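Local coordinates for 361aa long hypothetical D-aminopeptidase (Pyrococcus horikoshii, PDB 2DRH), which is of unproven function but probably acts as an aminopeptidase of the S58 type, at residues G30-I35 with V155-R160; T99-I104 with N142-R147; I104-E109 with R147-E152. One frame throughout, in Å; residues are numbered along the deposited sequence.

Interaction 1. Residues G30-I35 with V155-R160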
ATOM      1  N   GLY A  30     -27.212  15.794  -2.636  1.00 26.98           N
ATOM      2  CA  GLY A  30     -27.965  16.451  -3.691  1.00 28.19           C
ATOM      3  C   GLY A  30     -27.822  15.701  -5.004  1.00 27.13           C
ATOM      4  O   GLY A  30     -26.768  15.121  -5.269  1.00 26.38           O
ATOM      5  N   HIS A  31     -28.874  15.718  -5.822  1.00 26.45           N
ATOM      6  CA  HIS A  31     -28.878  15.022  -7.112  1.00 25.49           C
ATOM      7  C   HIS A  31     -29.245  15.903  -8.303  1.00 25.22           C
ATOM      8  O   HIS A  31     -29.917  16.923  -8.167  1.00 24.30           O
ATOM      9  CB  HIS A  31     -29.907  13.886  -7.131  1.00 24.03           C
ATOM     10  CG  HIS A  31     -29.680  12.812  -6.118  1.00 24.49           C
ATOM     11  ND1 HIS A  31     -28.504  12.100  -6.034  1.00 23.93           N
ATOM     12  CD2 HIS A  31     -30.523  12.251  -5.220  1.00 23.69           C
ATOM     13  CE1 HIS A  31     -28.635  11.142  -5.135  1.00 23.56           C
ATOM     14  NE2 HIS A  31     -29.852  11.211  -4.627  1.00 24.75           N
ATOM     15  N   VAL A  32     -28.812  15.456  -9.476  1.00 24.05           N
ATOM     16  CA  VAL A  32     -29.133  16.083 -10.748  1.00 23.61           C
ATOM     17  C   VAL A  32     -29.310  14.869 -11.653  1.00 23.88           C
ATOM     18  O   VAL A  32     -28.371  14.087 -11.855  1.00 22.16           O
ATOM     19  CB  VAL A  32     -28.005  16.999 -11.266  1.00 24.63           C
ATOM     20  CG1 VAL A  32     -28.249  17.352 -12.741  1.00 22.42           C
ATOM     21  CG2 VAL A  32     -27.974  18.278 -10.440  1.00 22.79           C
ATOM     22  N   THR A  33     -30.531  14.697 -12.157  1.00 23.98           N
ATOM     23  CA  THR A  33     -30.880  13.550 -12.992  1.00 23.61           C
ATOM     24  C   THR A  33     -31.061  13.946 -14.447  1.00 23.34           C
ATOM     25  O   THR A  33     -31.754  14.911 -14.746  1.00 22.03           O
ATOM     26  CB  THR A  33     -32.179  12.889 -12.476  1.00 24.64           C
ATOM     27  OG1 THR A  33     -32.024  12.571 -11.086  1.00 24.83           O
ATOM     28  CG2 THR A  33     -32.488  11.605 -13.251  1.00 22.20           C
ATOM     29  N   LEU A  34     -30.436  13.189 -15.345  1.00 22.65           N
ATOM     30  CA  LEU A  34     -30.504  13.472 -16.775  1.00 22.58           C
ATOM     31  C   LEU A  34     -31.077  12.317 -17.579  1.00 23.33           C
ATOM     32  O   LEU A  34     -30.409  11.304 -17.804  1.00 22.04           O
ATOM     33  CB  LEU A  34     -29.109  13.811 -17.298  1.00 21.00           C
ATOM     34  CG  LEU A  34     -28.455  14.953 -16.532  1.00 20.22           C
ATOM     35  CD1 LEU A  34     -27.003  15.112 -16.962  1.00 19.75           C
ATOM     36  CD2 LEU A  34     -29.266  16.232 -16.768  1.00 21.15           C
ATOM     37  N   ILE A  35     -32.320  12.487 -18.013  1.00 24.95           N
ATOM     38  CA  ILE A  35     -33.016  11.479 -18.794  1.00 27.20           C
ATOM     39  C   ILE A  35     -33.606  12.138 -20.033  1.00 29.18           C
ATOM     40  O   ILE A  35     -34.354  13.113 -19.931  1.00 28.73           O
ATOM     41  CB  ILE A  35     -34.144  10.830 -17.967  1.00 28.16           C
ATOM     42  CG1 ILE A  35     -33.556  10.244 -16.675  1.00 26.58           C
ATOM     43  CG2 ILE A  35     -34.854   9.749 -18.796  1.00 27.36           C
ATOM     44  CD1 ILE A  35     -34.548   9.450 -15.835  1.00 23.84           C
ATOM     45  N   VAL A 155     -22.351  21.999  -9.948  1.00 26.80           N
ATOM     46  CA  VAL A 155     -22.616  23.090  -9.024  1.00 27.22           C
ATOM     47  C   VAL A 155     -24.051  22.982  -8.503  1.00 28.05           C
ATOM     48  O   VAL A 155     -24.309  23.210  -7.320  1.00 27.77           O
ATOM     49  CB  VAL A 155     -22.424  24.466  -9.706  1.00 28.49           C
ATOM     50  CG1 VAL A 155     -22.786  25.591  -8.726  1.00 27.06           C
ATOM     51  CG2 VAL A 155     -20.970  24.620 -10.176  1.00 24.74           C
ATOM     52  N   GLU A 156     -24.973  22.618  -9.391  1.00 27.20           N
ATOM     53  CA  GLU A 156     -26.379  22.473  -9.028  1.00 27.94           C
ATOM     54  C   GLU A 156     -26.568  21.353  -8.008  1.00 26.84           C
ATOM     55  O   GLU A 156     -27.274  21.525  -7.006  1.00 25.33           O
ATOM     56  CB  GLU A 156     -27.219  22.193 -10.285  1.00 30.73           C
ATOM     57  CG  GLU A 156     -28.727  22.095 -10.068  1.00 34.16           C
ATOM     58  CD  GLU A 156     -29.326  23.325  -9.382  1.00 37.48           C
ATOM     59  OE1 GLU A 156     -28.997  24.463  -9.780  1.00 39.75           O
ATOM     60  OE2 GLU A 156     -30.141  23.155  -8.449  1.00 39.96           O
ATOM     61  N   ALA A 157     -25.939  20.207  -8.260  1.00 24.64           N
ATOM     62  CA  ALA A 157     -26.047  19.068  -7.351  1.00 23.24           C
ATOM     63  C   ALA A 157     -25.577  19.463  -5.953  1.00 23.02           C
ATOM     64  O   ALA A 157     -26.162  19.044  -4.954  1.00 22.46           O
ATOM     65  CB  ALA A 157     -25.221  17.885  -7.871  1.00 22.27           C
ATOM     66  N   ILE A 158     -24.526  20.279  -5.890  1.00 21.56           N
ATOM     67  CA  ILE A 158     -23.991  20.723  -4.610  1.00 21.31           C
ATOM     68  C   ILE A 158     -24.958  21.670  -3.896  1.00 22.42           C
ATOM     69  O   ILE A 158     -25.112  21.603  -2.683  1.00 21.43           O
ATOM     70  CB  ILE A 158     -22.631  21.437  -4.794  1.00 21.82           C
ATOM     71  CG1 ILE A 158     -21.627  20.471  -5.438  1.00 21.18           C
ATOM     72  CG2 ILE A 158     -22.115  21.941  -3.445  1.00 20.24           C
ATOM     73  CD1 ILE A 158     -20.282  21.087  -5.739  1.00 19.77           C
ATOM     74  N   LYS A 159     -25.617  22.542  -4.649  1.00 24.12           N
ATOM     75  CA  LYS A 159     -26.553  23.488  -4.051  1.00 27.23           C
ATOM     76  C   LYS A 159     -27.921  22.882  -3.723  1.00 28.19           C
ATOM     77  O   LYS A 159     -28.725  23.497  -3.020  1.00 30.05           O
ATOM     78  CB  LYS A 159     -26.694  24.715  -4.957  1.00 27.44           C
ATOM     79  CG  LYS A 159     -25.395  25.521  -5.036  1.00 29.96           C
ATOM     80  CD  LYS A 159     -25.487  26.706  -5.985  1.00 33.73           C
ATOM     81  CE  LYS A 159     -24.198  27.516  -5.959  1.00 34.23           C
ATOM     82  NZ  LYS A 159     -24.239  28.674  -6.898  1.00 38.52           N
ATOM     83  N   ARG A 160     -28.175  21.673  -4.217  1.00 28.61           N
ATOM     84  CA  ARG A 160     -29.433  20.978  -3.943  1.00 29.00           C
ATOM     85  C   ARG A 160     -29.248  20.021  -2.763  1.00 29.44           C
ATOM     86  O   ARG A 160     -30.216  19.463  -2.248  1.00 29.76           O
ATOM     87  CB  ARG A 160     -29.878  20.143  -5.146  1.00 30.20           C
ATOM     88  CG  ARG A 160     -30.412  20.889  -6.361  1.00 30.55           C
ATOM     89  CD  ARG A 160     -30.826  19.857  -7.416  1.00 33.42           C
ATOM     90  NE  ARG A 160     -31.446  20.436  -8.606  1.00 34.89           N
ATOM     91  CZ  ARG A 160     -31.852  19.725  -9.656  1.00 35.83           C
ATOM     92  NH1 ARG A 160     -31.706  18.408  -9.665  1.00 35.56           N
ATOM     93  NH2 ARG A 160     -32.398  20.329 -10.702  1.00 36.25           N
TER
HETATM   94  O   HOH W   1     -32.515  16.821 -11.858  1.00 39.37           O
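The carbonyl of His31 receives the one direct hydrogen bond between strand 30-35 and helix 155-160: Arg160 NH1 donates to His31 O, 2.8 Å away, along an in-plane lone pair and with 150° at the hydrogen. Arginine suits the place because its extended chain, from CG to NE, carries the guanidinium out over the strand, where CG2 of Val32 lies against one face. The same NH1 donates to a water that also accepts from Thr33 N, so one nitrogen binds the carbonyl of His31 directly and the N-H of Thr33 through the water. Glu156, one helical turn earlier and bent at chi2 (55°), holds NE through a salt bridge, OE2 lying 3.0 Å from Arg160 NE, though the hydrogen bond within it is weak. Beside these polar contacts Val32 CG2 sits 3.8 Å from Ala157 CB, a residue small enough for close packing. At Gly30 the backbones meet directly: its CA is 3.4 Å from Ala157 O in a CA-H...O contact, and any CB would collide with that oxygen. Farther out, Ala157 also rests on Val52 and Ala54 of strand 48-56, while His31 hydrogen-bonds Glu166 and Thr53. This is helix-on-sheet packing at an outermost strand, within this chain, of the four-stranded mixed sheet, the segment axes crossing at 139°.

Interaction 2. Residues T99-I104 with N142-R147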
ATOM      1  N   THR A  99     -20.356  10.431 -10.569  1.00 17.73           N
ATOM      2  CA  THR A  99     -20.918  10.569 -11.905  1.00 17.80           C
ATOM      3  C   THR A  99     -20.485   9.381 -12.762  1.00 18.36           C
ATOM      4  O   THR A  99     -20.002   8.386 -12.233  1.00 17.57           O
ATOM      5  CB  THR A  99     -20.487  11.887 -12.570  1.00 17.86           C
ATOM      6  OG1 THR A  99     -21.241  12.065 -13.774  1.00 19.52           O
ATOM      7  CG2 THR A  99     -18.988  11.889 -12.884  1.00 17.73           C
ATOM      8  N   ASN A 100     -20.671   9.459 -14.076  1.00 19.54           N
ATOM      9  CA  ASN A 100     -20.279   8.330 -14.913  1.00 18.84           C
ATOM     10  C   ASN A 100     -18.790   8.383 -15.240  1.00 17.87           C
ATOM     11  O   ASN A 100     -18.158   9.444 -15.187  1.00 17.30           O
ATOM     12  CB  ASN A 100     -21.124   8.269 -16.197  1.00 19.96           C
ATOM     13  CG  ASN A 100     -20.811   9.390 -17.166  1.00 23.10           C
ATOM     14  OD1 ASN A 100     -19.741   9.421 -17.777  1.00 22.83           O
ATOM     15  ND2 ASN A 100     -21.747  10.322 -17.314  1.00 24.04           N
ATOM     16  N   THR A 101     -18.235   7.229 -15.583  1.00 17.79           N
ATOM     17  CA  THR A 101     -16.813   7.117 -15.886  1.00 17.75           C
ATOM     18  C   THR A 101     -16.227   8.193 -16.791  1.00 18.81           C
ATOM     19  O   THR A 101     -15.209   8.798 -16.453  1.00 19.70           O
ATOM     20  CB  THR A 101     -16.486   5.750 -16.513  1.00 16.56           C
ATOM     21  OG1 THR A 101     -17.106   4.718 -15.741  1.00 14.45           O
ATOM     22  CG2 THR A 101     -14.962   5.517 -16.530  1.00 14.70           C
ATOM     23  N   LEU A 102     -16.859   8.434 -17.937  1.00 18.96           N
ATOM     24  CA  LEU A 102     -16.339   9.414 -18.882  1.00 19.00           C
ATOM     25  C   LEU A 102     -16.633  10.874 -18.569  1.00 20.60           C
ATOM     26  O   LEU A 102     -16.160  11.758 -19.279  1.00 20.40           O
ATOM     27  CB  LEU A 102     -16.820   9.077 -20.295  1.00 21.02           C
ATOM     28  CG  LEU A 102     -15.954   8.112 -21.122  1.00 22.81           C
ATOM     29  CD1 LEU A 102     -15.421   6.993 -20.266  1.00 23.85           C
ATOM     30  CD2 LEU A 102     -16.781   7.564 -22.273  1.00 22.56           C
ATOM     31  N   SER A 103     -17.399  11.137 -17.513  1.00 22.21           N
ATOM     32  CA  SER A 103     -17.709  12.520 -17.128  1.00 22.11           C
ATOM     33  C   SER A 103     -16.833  13.026 -15.977  1.00 23.29           C
ATOM     34  O   SER A 103     -17.030  14.146 -15.495  1.00 25.16           O
ATOM     35  CB  SER A 103     -19.178  12.654 -16.710  1.00 22.63           C
ATOM     36  OG  SER A 103     -20.067  12.483 -17.800  1.00 22.56           O
ATOM     37  N   ILE A 104     -15.862  12.227 -15.535  1.00 22.61           N
ATOM     38  CA  ILE A 104     -15.024  12.655 -14.419  1.00 21.43           C
ATOM     39  C   ILE A 104     -14.292  13.966 -14.693  1.00 22.08           C
ATOM     40  O   ILE A 104     -14.094  14.777 -13.781  1.00 20.94           O
ATOM     41  CB  ILE A 104     -13.985  11.581 -14.008  1.00 22.18           C
ATOM     42  CG1 ILE A 104     -13.033  11.286 -15.167  1.00 21.90           C
ATOM     43  CG2 ILE A 104     -14.705  10.322 -13.534  1.00 22.10           C
ATOM     44  CD1 ILE A 104     -11.806  10.492 -14.749  1.00 22.85           C
ATOM     45  N   ASN A 142     -26.793   4.231 -20.794  1.00 21.75           N
ATOM     46  CA  ASN A 142     -26.457   5.599 -21.172  1.00 24.57           C
ATOM     47  C   ASN A 142     -25.466   5.791 -22.309  1.00 24.01           C
ATOM     48  O   ASN A 142     -24.564   4.979 -22.512  1.00 25.76           O
ATOM     49  CB  ASN A 142     -25.946   6.351 -19.936  1.00 21.67           C
ATOM     50  CG  ASN A 142     -25.538   7.778 -20.242  1.00 23.28           C
ATOM     51  OD1 ASN A 142     -26.315   8.551 -20.803  1.00 24.02           O
ATOM     52  ND2 ASN A 142     -24.315   8.139 -19.869  1.00 22.21           N
ATOM     53  N   ASP A 143     -25.659   6.877 -23.054  1.00 24.49           N
ATOM     54  CA  ASP A 143     -24.759   7.241 -24.137  1.00 24.70           C
ATOM     55  C   ASP A 143     -23.584   7.890 -23.419  1.00 23.83           C
ATOM     56  O   ASP A 143     -23.456   9.115 -23.376  1.00 24.28           O
ATOM     57  CB  ASP A 143     -25.415   8.253 -25.087  1.00 24.60           C
ATOM     58  CG  ASP A 143     -24.406   8.920 -26.016  1.00 25.56           C
ATOM     59  OD1 ASP A 143     -23.544   8.201 -26.569  1.00 26.71           O
ATOM     60  OD2 ASP A 143     -24.471  10.159 -26.198  1.00 24.60           O
ATOM     61  N   ILE A 144     -22.733   7.055 -22.840  1.00 24.07           N
ATOM     62  CA  ILE A 144     -21.582   7.543 -22.094  1.00 23.36           C
ATOM     63  C   ILE A 144     -20.553   8.288 -22.950  1.00 23.31           C
ATOM     64  O   ILE A 144     -19.928   9.235 -22.486  1.00 21.23           O
ATOM     65  CB  ILE A 144     -20.913   6.375 -21.336  1.00 23.48           C
ATOM     66  CG1 ILE A 144     -20.035   6.924 -20.210  1.00 21.84           C
ATOM     67  CG2 ILE A 144     -20.110   5.503 -22.304  1.00 22.55           C
ATOM     68  CD1 ILE A 144     -19.651   5.873 -19.191  1.00 20.83           C
ATOM     69  N   ARG A 145     -20.378   7.871 -24.202  1.00 23.23           N
ATOM     70  CA  ARG A 145     -19.429   8.538 -25.084  1.00 23.03           C
ATOM     71  C   ARG A 145     -19.820  10.005 -25.296  1.00 22.21           C
ATOM     72  O   ARG A 145     -18.968  10.841 -25.580  1.00 22.57           O
ATOM     73  CB  ARG A 145     -19.371   7.837 -26.448  1.00 23.81           C
ATOM     74  CG  ARG A 145     -18.757   6.439 -26.440  1.00 25.50           C
ATOM     75  CD  ARG A 145     -18.852   5.794 -27.832  1.00 26.27           C
ATOM     76  NE  ARG A 145     -18.144   6.574 -28.842  1.00 25.37           N
ATOM     77  CZ  ARG A 145     -16.831   6.515 -29.053  1.00 27.45           C
ATOM     78  NH1 ARG A 145     -16.072   5.702 -28.331  1.00 25.59           N
ATOM     79  NH2 ARG A 145     -16.273   7.291 -29.972  1.00 28.83           N
ATOM     80  N   GLY A 146     -21.106  10.311 -25.154  1.00 22.32           N
ATOM     81  CA  GLY A 146     -21.576  11.674 -25.355  1.00 21.29           C
ATOM     82  C   GLY A 146     -21.301  12.697 -24.260  1.00 22.22           C
ATOM     83  O   GLY A 146     -21.488  13.892 -24.485  1.00 20.51           O
ATOM     84  N   ARG A 147     -20.873  12.249 -23.083  1.00 20.88           N
ATOM     85  CA  ARG A 147     -20.569  13.167 -21.981  1.00 22.86           C
ATOM     86  C   ARG A 147     -21.668  14.211 -21.830  1.00 23.50           C
ATOM     87  O   ARG A 147     -21.461  15.398 -22.083  1.00 24.24           O
ATOM     88  CB  ARG A 147     -19.219  13.852 -22.215  1.00 22.66           C
ATOM     89  CG  ARG A 147     -18.036  12.891 -22.123  1.00 25.17           C
ATOM     90  CD  ARG A 147     -17.048  13.089 -23.267  1.00 27.18           C
ATOM     91  NE  ARG A 147     -15.851  13.800 -22.843  1.00 26.02           N
ATOM     92  CZ  ARG A 147     -14.853  14.134 -23.653  1.00 26.60           C
ATOM     93  NH1 ARG A 147     -14.900  13.828 -24.947  1.00 25.53           N
ATOM     94  NH2 ARG A 147     -13.799  14.765 -23.162  1.00 25.06           N
TER
HETATM   95  O   HOH W   2     -20.596  10.474 -20.118  1.00 17.32           O
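Ile144 and Asn100 point at each other, and the two side chains run antiparallel, overlapping along their flanks. CG1 of Ile144 stands anti to its backbone N (chi1 -161°) and comes 3.5 Å from Asn100 OD1; beyond it, CD1 runs on to the backbone N of Leu102 and CB of Thr101. Leu102 lies alongside the isoleucine, its CB 3.9 Å from Ile144 CG1 and its CD2 3.6 Å from Ile144 O, so the branched chain has both a polar and an apolar neighbour. An alanine in place of Ile144 would lose CG1, CG2 and CD1, and would probably loosen the packing against Leu102 and Thr101. In Asn100, CG sits between backbone N and C (chi1 70°) and so brings OD1 against Ile144 CG1; its ND2 hydrogen-bonds Thr50 OG1. Arg147, bent at chi2 and chi3, passes its CG 3.6 Å from Leu102 O before its guanidinium reaches Asp113 and Glu109 of the second subunit. A water donates to both Asn100 OD1, at 2.7 Å, and Ile144 O, at 2.8 Å. With no direct hydrogen bond between the segments, cohesion rests on apolar packing and this bridging water, while the arginine's charge is spent on the subunit interface.

Interaction 3. Residues I104-E109 with R147-E152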
ATOM      1  N   ILE A 104     -15.862  12.227 -15.535  1.00 22.61           N
ATOM      2  CA  ILE A 104     -15.024  12.655 -14.419  1.00 21.43           C
ATOM      3  C   ILE A 104     -14.292  13.966 -14.693  1.00 22.08           C
ATOM      4  O   ILE A 104     -14.094  14.777 -13.781  1.00 20.94           O
ATOM      5  CB  ILE A 104     -13.985  11.581 -14.008  1.00 22.18           C
ATOM      6  CG1 ILE A 104     -13.033  11.286 -15.167  1.00 21.90           C
ATOM      7  CG2 ILE A 104     -14.705  10.322 -13.534  1.00 22.10           C
ATOM      8  CD1 ILE A 104     -11.806  10.492 -14.749  1.00 22.85           C
ATOM      9  N   GLY A 105     -13.894  14.175 -15.944  1.00 20.27           N
ATOM     10  CA  GLY A 105     -13.207  15.402 -16.288  1.00 21.01           C
ATOM     11  C   GLY A 105     -14.156  16.576 -16.133  1.00 22.49           C
ATOM     12  O   GLY A 105     -13.792  17.623 -15.587  1.00 20.74           O
ATOM     13  N   THR A 106     -15.385  16.397 -16.610  1.00 22.15           N
ATOM     14  CA  THR A 106     -16.391  17.446 -16.520  1.00 24.05           C
ATOM     15  C   THR A 106     -16.701  17.728 -15.051  1.00 23.24           C
ATOM     16  O   THR A 106     -16.855  18.878 -14.649  1.00 23.93           O
ATOM     17  CB  THR A 106     -17.699  17.027 -17.213  1.00 24.86           C
ATOM     18  OG1 THR A 106     -17.416  16.583 -18.547  1.00 26.85           O
ATOM     19  CG2 THR A 106     -18.671  18.203 -17.263  1.00 24.90           C
ATOM     20  N   ALA A 107     -16.794  16.662 -14.262  1.00 23.22           N
ATOM     21  CA  ALA A 107     -17.097  16.768 -12.841  1.00 23.57           C
ATOM     22  C   ALA A 107     -16.035  17.600 -12.142  1.00 23.98           C
ATOM     23  O   ALA A 107     -16.347  18.447 -11.310  1.00 24.34           O
ATOM     24  CB  ALA A 107     -17.182  15.377 -12.217  1.00 22.65           C
ATOM     25  N   VAL A 108     -14.776  17.349 -12.479  1.00 22.92           N
ATOM     26  CA  VAL A 108     -13.678  18.106 -11.901  1.00 21.10           C
ATOM     27  C   VAL A 108     -13.831  19.584 -12.275  1.00 22.21           C
ATOM     28  O   VAL A 108     -13.681  20.475 -11.429  1.00 19.15           O
ATOM     29  CB  VAL A 108     -12.317  17.580 -12.412  1.00 20.22           C
ATOM     30  CG1 VAL A 108     -11.208  18.599 -12.135  1.00 20.73           C
ATOM     31  CG2 VAL A 108     -11.995  16.258 -11.731  1.00 18.46           C
ATOM     32  N   GLU A 109     -14.139  19.845 -13.540  1.00 20.31           N
ATOM     33  CA  GLU A 109     -14.309  21.218 -13.993  1.00 21.06           C
ATOM     34  C   GLU A 109     -15.401  21.921 -13.182  1.00 22.11           C
ATOM     35  O   GLU A 109     -15.192  23.019 -12.673  1.00 20.66           O
ATOM     36  CB  GLU A 109     -14.666  21.242 -15.477  1.00 21.04           C
ATOM     37  CG  GLU A 109     -13.549  20.769 -16.399  1.00 23.98           C
ATOM     38  CD  GLU A 109     -12.473  21.821 -16.609  1.00 25.31           C
ATOM     39  OE1 GLU A 109     -11.994  22.397 -15.611  1.00 25.65           O
ATOM     40  OE2 GLU A 109     -12.095  22.064 -17.776  1.00 25.77           O
ATOM     41  N   ARG A 147     -20.873  12.249 -23.083  1.00 20.88           N
ATOM     42  CA  ARG A 147     -20.569  13.167 -21.981  1.00 22.86           C
ATOM     43  C   ARG A 147     -21.668  14.211 -21.830  1.00 23.50           C
ATOM     44  O   ARG A 147     -21.461  15.398 -22.083  1.00 24.24           O
ATOM     45  CB  ARG A 147     -19.219  13.852 -22.215  1.00 22.66           C
ATOM     46  CG  ARG A 147     -18.036  12.891 -22.123  1.00 25.17           C
ATOM     47  CD  ARG A 147     -17.048  13.089 -23.267  1.00 27.18           C
ATOM     48  NE  ARG A 147     -15.851  13.800 -22.843  1.00 26.02           N
ATOM     49  CZ  ARG A 147     -14.853  14.134 -23.653  1.00 26.60           C
ATOM     50  NH1 ARG A 147     -14.900  13.828 -24.947  1.00 25.53           N
ATOM     51  NH2 ARG A 147     -13.799  14.765 -23.162  1.00 25.06           N
ATOM     52  N   HIS A 148     -22.840  13.763 -21.402  1.00 23.33           N
ATOM     53  CA  HIS A 148     -23.981  14.655 -21.255  1.00 24.12           C
ATOM     54  C   HIS A 148     -23.980  15.453 -19.957  1.00 24.07           C
ATOM     55  O   HIS A 148     -24.678  16.460 -19.838  1.00 24.35           O
ATOM     56  CB  HIS A 148     -25.265  13.839 -21.426  1.00 23.23           C
ATOM     57  CG  HIS A 148     -25.335  13.144 -22.748  1.00 24.45           C
ATOM     58  ND1 HIS A 148     -25.420  13.831 -23.942  1.00 24.95           N
ATOM     59  CD2 HIS A 148     -25.228  11.834 -23.076  1.00 25.58           C
ATOM     60  CE1 HIS A 148     -25.356  12.975 -24.945  1.00 25.58           C
ATOM     61  NE2 HIS A 148     -25.238  11.757 -24.447  1.00 24.85           N
ATOM     62  N   VAL A 149     -23.186  15.012 -18.988  1.00 24.30           N
ATOM     63  CA  VAL A 149     -23.083  15.737 -17.731  1.00 23.67           C
ATOM     64  C   VAL A 149     -22.414  17.068 -18.044  1.00 25.44           C
ATOM     65  O   VAL A 149     -21.406  17.104 -18.749  1.00 24.83           O
ATOM     66  CB  VAL A 149     -22.194  15.000 -16.716  1.00 22.39           C
ATOM     67  CG1 VAL A 149     -21.877  15.923 -15.551  1.00 24.47           C
ATOM     68  CG2 VAL A 149     -22.887  13.741 -16.230  1.00 21.75           C
ATOM     69  N   LYS A 150     -22.973  18.160 -17.532  1.00 25.22           N
ATOM     70  CA  LYS A 150     -22.388  19.473 -17.761  1.00 24.99           C
ATOM     71  C   LYS A 150     -21.818  20.007 -16.455  1.00 24.74           C
ATOM     72  O   LYS A 150     -22.298  19.664 -15.371  1.00 24.53           O
ATOM     73  CB  LYS A 150     -23.430  20.451 -18.309  1.00 27.45           C
ATOM     74  CG  LYS A 150     -23.999  20.066 -19.666  1.00 29.65           C
ATOM     75  CD  LYS A 150     -24.839  21.193 -20.262  1.00 34.21           C
ATOM     76  CE  LYS A 150     -23.967  22.276 -20.904  1.00 36.72           C
ATOM     77  NZ  LYS A 150     -22.932  22.844 -19.982  1.00 39.19           N
ATOM     78  N   ARG A 151     -20.793  20.844 -16.562  1.00 23.53           N
ATOM     79  CA  ARG A 151     -20.171  21.414 -15.386  1.00 24.96           C
ATOM     80  C   ARG A 151     -21.181  22.072 -14.444  1.00 24.65           C
ATOM     81  O   ARG A 151     -21.069  21.923 -13.231  1.00 23.76           O
ATOM     82  CB  ARG A 151     -19.079  22.412 -15.796  1.00 25.21           C
ATOM     83  CG  ARG A 151     -19.518  23.524 -16.733  1.00 27.07           C
ATOM     84  CD  ARG A 151     -18.303  24.167 -17.386  1.00 28.26           C
ATOM     85  NE  ARG A 151     -17.326  24.622 -16.398  1.00 30.25           N
ATOM     86  CZ  ARG A 151     -16.037  24.817 -16.658  1.00 31.21           C
ATOM     87  NH1 ARG A 151     -15.562  24.594 -17.882  1.00 29.79           N
ATOM     88  NH2 ARG A 151     -15.221  25.232 -15.696  1.00 29.06           N
ATOM     89  N   GLU A 152     -22.174  22.770 -14.992  1.00 26.01           N
ATOM     90  CA  GLU A 152     -23.181  23.434 -14.156  1.00 27.44           C
ATOM     91  C   GLU A 152     -23.956  22.417 -13.332  1.00 27.53           C
ATOM     92  O   GLU A 152     -24.455  22.738 -12.248  1.00 26.66           O
ATOM     93  CB  GLU A 152     -24.200  24.222 -14.986  1.00 27.85           C
ATOM     94  CG  GLU A 152     -23.650  25.068 -16.103  1.00 30.81           C
ATOM     95  CD  GLU A 152     -23.476  24.276 -17.381  1.00 32.15           C
ATOM     96  OE1 GLU A 152     -22.532  23.467 -17.458  1.00 31.42           O
ATOM     97  OE2 GLU A 152     -24.296  24.453 -18.306  1.00 36.23           O
TER
HETATM   98  O   HOH W   3     -12.470  25.301 -18.172  1.00 38.99           O
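Thr106 presents its methyl rather than its hydroxyl to the 147-152 segment. Chi1 of -52° sets OG1 anti to the carbonyl carbon and leaves CG2 anti to the backbone N, 3.3 Å from Val149 O and 3.5 Å from Arg151 N, against the bend where the loop enters helix 151-160. OG1 hydrogen-bonds Glu109 of the second subunit; a beta-branched residue with one apolar and one polar arm thus serves both neighbours. Val149 brings CG1 to 4.3 Å from Thr106 CG2. One turn along, Glu109 CB lies over the centre of one face of the Arg151 guanidinium, 4.0 Å from CZ, and the glutamate chain beyond bends at chi2 (-78°). Arg151 reaches that place by setting CG between backbone N and carbonyl carbon (chi1 55°) and bending at chi3. Although Glu109 OE2 is 4.3 Å from Arg151 NH1, it sits off the guanidinium plane, so no N-H points at it; the charges are merely near, and a water joins the two groups. The carboxylate itself is held by Thr106 and Arg147 of the second subunit, and Arg151 NH2 by a salt bridge to Asp113. The contact joins the first turns of helix 104-118 to the start of helix 151-160, with Val149 and Ala107 resting on strand 96-100, Val149 also on strand 48-56, and the second subunit packing against helix 104-118.

How the interactions relate
Interactions 2 and 3 are effectively continuous: they share Ile104 and Arg147, their centres lie 9 Å apart, and their segments alternate along the chain. Asp143 OD2 of interaction 2 lies 2.5 Å from His148 NE2 of interaction 3, a probable hydrogen bond, while Val149 CG2 packs 3.5 Å from Ser103 OG. Both also meet the second subunit, whereas interaction 1 touches no other chain. Interaction 1, whose segments enclose the other two in sequence, is centred 12 Å from interaction 3 and uses the later part of helix 151-160; Leu34 CD1 reaches 3.9 Å from His148 O. Between interactions 1 and 2 the nearest atoms stay about 6 Å apart, linked through the shared four-stranded sheet.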